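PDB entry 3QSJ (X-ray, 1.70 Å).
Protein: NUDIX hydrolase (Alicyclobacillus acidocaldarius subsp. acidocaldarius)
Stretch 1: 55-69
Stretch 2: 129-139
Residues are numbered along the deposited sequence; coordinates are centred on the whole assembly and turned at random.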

# COMPACT_ATOMS: atom_id res chain seq x y z
N GLU A 55 -11.48 5.03 12.43
CA GLU A 55 -12.97 5.10 12.40
C GLU A 55 -13.52 4.11 11.34
O GLU A 55 -14.43 3.31 11.62
N MSE A 56 -12.90 4.11 10.14
CA MSE A 56 -13.27 3.18 9.08
C MSE A 56 -12.94 1.74 9.48
O MSE A 56 -13.70 0.83 9.13
N ALA A 57 -11.87 1.53 10.26
CA ALA A 57 -11.54 0.17 10.65
C ALA A 57 -12.64 -0.45 11.54
O ALA A 57 -12.84 -1.67 11.50
N LYS A 58 -13.32 0.38 12.37
CA LYS A 58 -14.38 -0.10 13.28
C LYS A 58 -15.67 -0.49 12.46
O LYS A 58 -16.48 -1.27 12.97
N ARG A 59 -15.78 -0.06 11.19
CA ARG A 59 -16.90 -0.44 10.30
C ARG A 59 -16.49 -1.56 9.33
O ARG A 59 -17.33 -2.02 8.54
N ALA A 60 -15.21 -1.98 9.39
CA ALA A 60 -14.67 -2.95 8.43
C ALA A 60 -15.19 -4.37 8.66
O ALA A 60 -15.67 -4.68 9.76
N PHE A 61 -15.04 -5.23 7.64
CA PHE A 61 -15.34 -6.65 7.80
C PHE A 61 -14.05 -7.34 8.07
O PHE A 61 -12.99 -7.02 7.49
N GLY A 62 -14.11 -8.35 8.93
CA GLY A 62 -12.90 -9.15 9.12
C GLY A 62 -11.75 -8.42 9.81
O GLY A 62 -11.93 -7.41 10.55
N ARG A 63 -10.56 -9.01 9.65
CA ARG A 63 -9.30 -8.59 10.30
C ARG A 63 -8.16 -9.04 9.41
O ARG A 63 -8.22 -10.12 8.81
N PRO A 64 -7.04 -8.30 9.38
CA PRO A 64 -5.91 -8.70 8.55
C PRO A 64 -5.36 -10.08 8.93
O PRO A 64 -5.35 -10.45 10.11
N VAL A 65 -4.90 -10.82 7.93
CA VAL A 65 -4.25 -12.13 8.15
C VAL A 65 -2.91 -11.79 8.83
O VAL A 65 -2.22 -10.85 8.39
N CYS A 66 -2.54 -12.53 9.92
CA CYS A 66 -1.32 -12.27 10.68
C CYS A 66 -1.30 -10.90 11.40
O CYS A 66 -0.21 -10.44 11.78
N ALA A 67 -2.50 -10.31 11.69
CA ALA A 67 -2.62 -9.16 12.60
C ALA A 67 -2.09 -9.63 13.95
O ALA A 67 -2.35 -10.76 14.33
N GLU A 68 -1.31 -8.79 14.65
CA GLU A 68 -0.75 -9.14 15.96
C GLU A 68 -1.06 -7.99 16.93
O GLU A 68 -0.92 -8.18 18.12
N ASP A 69 -1.40 -6.79 16.43
CA ASP A 69 -1.60 -5.66 17.34
C ASP A 69 -2.94 -4.96 17.16
O ASP A 69 -3.55 -5.05 16.09
N LEU A 129 -20.59 0.89 2.33
CA LEU A 129 -19.46 0.01 2.02
C LEU A 129 -18.37 0.03 3.09
O LEU A 129 -18.24 1.02 3.83
N ALA A 130 -17.49 -1.01 3.09
CA ALA A 130 -16.35 -0.96 4.00
C ALA A 130 -15.33 -1.90 3.47
O ALA A 130 -15.62 -2.68 2.52
N PHE A 131 -14.14 -1.85 4.09
CA PHE A 131 -13.04 -2.72 3.64
C PHE A 131 -13.16 -4.12 4.20
O PHE A 131 -13.54 -4.28 5.38
N ASP A 132 -12.77 -5.12 3.41
CA ASP A 132 -12.70 -6.51 3.91
C ASP A 132 -11.20 -6.65 4.26
O ASP A 132 -10.35 -6.93 3.39
N LEU A 133 -10.88 -6.46 5.54
CA LEU A 133 -9.48 -6.55 5.99
C LEU A 133 -8.90 -7.98 5.92
O LEU A 133 -7.67 -8.14 5.90
N GLY A 134 -9.77 -8.97 5.77
CA GLY A 134 -9.39 -10.36 5.61
C GLY A 134 -8.59 -10.59 4.32
O GLY A 134 -7.93 -11.63 4.15
N LEU A 135 -8.70 -9.65 3.38
CA LEU A 135 -7.98 -9.70 2.07
C LEU A 135 -6.55 -9.14 2.21
O LEU A 135 -5.78 -9.24 1.25
N LEU A 136 -6.17 -8.64 3.38
CA LEU A 136 -4.77 -8.15 3.58
C LEU A 136 -4.02 -9.00 4.56
O LEU A 136 -4.65 -9.51 5.51
N ARG A 137 -2.73 -9.18 4.31
CA ARG A 137 -1.87 -9.90 5.20
C ARG A 137 -0.84 -8.92 5.77
O ARG A 137 -0.14 -8.23 5.02
N ARG A 138 -0.70 -8.87 7.10
CA ARG A 138 0.40 -8.10 7.70
C ARG A 138 1.68 -8.84 7.36
O ARG A 138 1.81 -10.04 7.69
N ILE A 139 2.66 -8.13 6.71
CA ILE A 139 3.93 -8.78 6.38
C ILE A 139 5.14 -8.16 7.05
O ILE A 139 6.24 -8.69 6.95

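The strongest polar contact joins the far ends of the two stretches. R138 points its CA-to-CB bond toward stretch 1 and runs out nearly straight, with chi1 through chi3 all t, so that NH1 reaches D69 OD2 at 2.8 Å in a salt bridge whose N-H is well aimed. D69, chi1 m, sets out sideways, but its carboxylate comes nearer and meets the guanidinium at its edge, where the N-H groups point. Water 2 closes a second path between the same groups, donating to D69 OD2 at 2.6 Å and accepting from R138 NH2 at 2.8 Å. One face of the guanidinium is covered by E68, whose CB lies 4.0 Å from R138 NH1; its OE1, 4.1 Å from R138 NH2, is well out of the plane and adds charge without a hydrogen bond.

Backbone hydrogen bonds pair the two stretches in two places. F61 N donates to F131 O and L133 N to F61 O, each at 2.9 Å; farther along, V65 N donates to L136 O and R138 N to V65 O, each at 2.8 Å. The register shifts by one residue between the two bridges, F61 with D132 and V65 with R137. At the first bridge, the CA-to-CB bond of D132, chi1 t, points away from stretch 1, and its OD1 accepts from G134 N, in the 3-10 segment that follows, at 3.0 Å. A CB on G134 would be crowded by that same OD1, while G62 has a positive phi, which favours glycine. Water 1 extends the pairing toward the helix, donating to M56 O at 2.9 Å and accepting from F131 N at 3.0 Å.

The apolar packing centres on L133, which points toward stretch 1 in an m,t rotamer. Its CD1 meets A60 CB at 3.6 Å, and its CB lies 3.9 Å from P64 CD, so one leucine spans the small alanine and the proline ring. A130 also points in; its CB sits 3.2 Å from R59 O and 3.9 Å from F61 CE2, a close fit of a methyl against backbone and ring. F61 itself is m and leaves sideways. From the helix, selenomethionine M56 points toward stretch 2 with chi1 m, chi2 t and chi3 m, bringing SE to 4.3 Å from F131 CE2, at the ring edge.

On the other flank, C66, chi1 m, points in and lays SG over one face of the R137 guanidinium, 3.5 Å from NH2. R137 is extended, chi1 to chi3 t, and its flat guanidinium offers a face to sulfur much as that of R138 offers a face to E68 CB and an edge to D69. V65, chi1 t, joins it with CG1 3.8 Å from R137 NH1, while CG2 packs 3.6 Å from G134 O.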

# COMPACT_ATOMS: atom_id res chain seq x y z
CB GLU A 55 -13.43 6.51 12.06
CG GLU A 55 -13.08 7.56 13.11
CD GLU A 55 -13.69 8.92 12.84
OE1 GLU A 55 -13.29 9.57 11.84
OE2 GLU A 55 -14.57 9.33 13.62
CB MSE A 56 -12.53 3.51 7.77
CG MSE A 56 -13.10 4.79 7.11
SE MSE A 56 -12.26 5.07 5.37
CE MSE A 56 -10.63 6.08 6.07
CB ALA A 57 -10.19 0.11 11.33
CB LYS A 58 -14.65 0.95 14.36
CG LYS A 58 -13.47 1.08 15.33
CD LYS A 58 -13.73 2.17 16.36
CE LYS A 58 -12.69 2.22 17.46
NZ LYS A 58 -11.39 2.75 16.98
CB ARG A 59 -17.33 0.75 9.39
CG ARG A 59 -17.41 2.06 10.10
CD ARG A 59 -17.89 3.17 9.22
NE ARG A 59 -18.16 4.27 10.14
CZ ARG A 59 -17.52 5.42 10.18
NH1 ARG A 59 -16.68 5.74 9.20
NH2 ARG A 59 -17.82 6.31 11.11
CB ALA A 60 -13.13 -2.96 8.49
CB PHE A 61 -15.89 -7.22 6.46
CG PHE A 61 -17.15 -6.52 6.01
CD1 PHE A 61 -18.39 -6.93 6.48
CD2 PHE A 61 -17.09 -5.46 5.11
CE1 PHE A 61 -19.54 -6.31 6.05
CE2 PHE A 61 -18.26 -4.83 4.68
CZ PHE A 61 -19.48 -5.27 5.13
CB ARG A 63 -9.24 -9.36 11.66
CG ARG A 63 -8.00 -9.29 12.50
CD ARG A 63 -8.23 -10.10 13.78
NE ARG A 63 -9.51 -9.75 14.42
CZ ARG A 63 -10.45 -10.61 14.85
NH1 ARG A 63 -10.24 -11.93 14.77
NH2 ARG A 63 -11.57 -10.17 15.39
CB PRO A 64 -4.88 -7.54 8.73
CG PRO A 64 -5.67 -6.40 9.21
CD PRO A 64 -6.78 -7.00 10.07
CB VAL A 65 -4.05 -12.89 6.80
CG1 VAL A 65 -3.31 -14.18 7.01
CG2 VAL A 65 -5.41 -13.18 6.15
CB CYS A 66 -0.06 -12.51 9.84
SG CYS A 66 0.02 -14.18 9.15
CB ALA A 67 -4.07 -8.72 12.74
CB GLU A 68 0.78 -9.20 15.92
CG GLU A 68 1.45 -10.13 14.92
CD GLU A 68 2.97 -10.01 14.97
OE1 GLU A 68 3.52 -9.53 15.98
OE2 GLU A 68 3.62 -10.46 14.00
CB ASP A 69 -0.43 -4.68 17.10
CG ASP A 69 0.94 -5.20 17.45
OD1 ASP A 69 1.15 -5.56 18.62
OD2 ASP A 69 1.81 -5.20 16.59
CB LEU A 129 -18.85 0.47 0.67
CG LEU A 129 -19.76 0.39 -0.56
CD1 LEU A 129 -19.03 0.89 -1.76
CD2 LEU A 129 -20.33 -0.99 -0.74
CB ALA A 130 -16.77 -1.33 5.45
CB PHE A 131 -11.72 -2.15 4.10
CG PHE A 131 -11.38 -0.88 3.35
CD1 PHE A 131 -11.11 -0.92 1.98
CD2 PHE A 131 -11.39 0.35 4.00
CE1 PHE A 131 -10.70 0.22 1.29
CE2 PHE A 131 -11.02 1.52 3.31
CZ PHE A 131 -10.67 1.45 1.96
CB ASP A 132 -13.12 -7.50 2.80
CG ASP A 132 -12.94 -8.95 3.28
OD1 ASP A 132 -12.50 -9.15 4.46
OD2 ASP A 132 -13.25 -9.89 2.48
CB LEU A 133 -9.39 -6.00 7.41
CG LEU A 133 -9.78 -4.51 7.50
CD1 LEU A 133 -9.69 -3.99 8.96
CD2 LEU A 133 -8.98 -3.64 6.47
CB LEU A 135 -8.76 -8.94 1.02
CG LEU A 135 -10.05 -9.63 0.58
CD1 LEU A 135 -10.80 -8.71 -0.42
CD2 LEU A 135 -9.75 -10.98 -0.09
CB LEU A 136 -4.75 -6.71 4.15
CG LEU A 136 -4.76 -5.61 3.05
CD1 LEU A 136 -6.08 -5.67 2.17
CD2 LEU A 136 -4.80 -4.26 3.77
CB ARG A 137 -1.17 -11.04 4.44
CG ARG A 137 -0.18 -11.82 5.26
CD ARG A 137 0.71 -12.75 4.39
NE ARG A 137 1.61 -13.53 5.24
CZ ARG A 137 1.28 -14.70 5.80
NH1 ARG A 137 0.08 -15.23 5.60
NH2 ARG A 137 2.14 -15.31 6.63
CB ARG A 138 0.20 -7.98 9.22
CG ARG A 138 1.41 -7.38 9.85
CD ARG A 138 1.27 -7.05 11.33
NE ARG A 138 2.60 -6.85 11.93
CZ ARG A 138 2.78 -6.31 13.14
NH1 ARG A 138 1.73 -5.88 13.85
NH2 ARG A 138 4.00 -6.18 13.64
CB ILE A 139 4.12 -8.88 4.86
CG1 ILE A 139 4.10 -7.44 4.23
CG2 ILE A 139 3.01 -9.77 4.28
CD1 ILE A 139 4.48 -7.45 2.70
O HOH W 1 -13.99 0.15 6.36
O HOH W 2 4.42 -5.19 16.27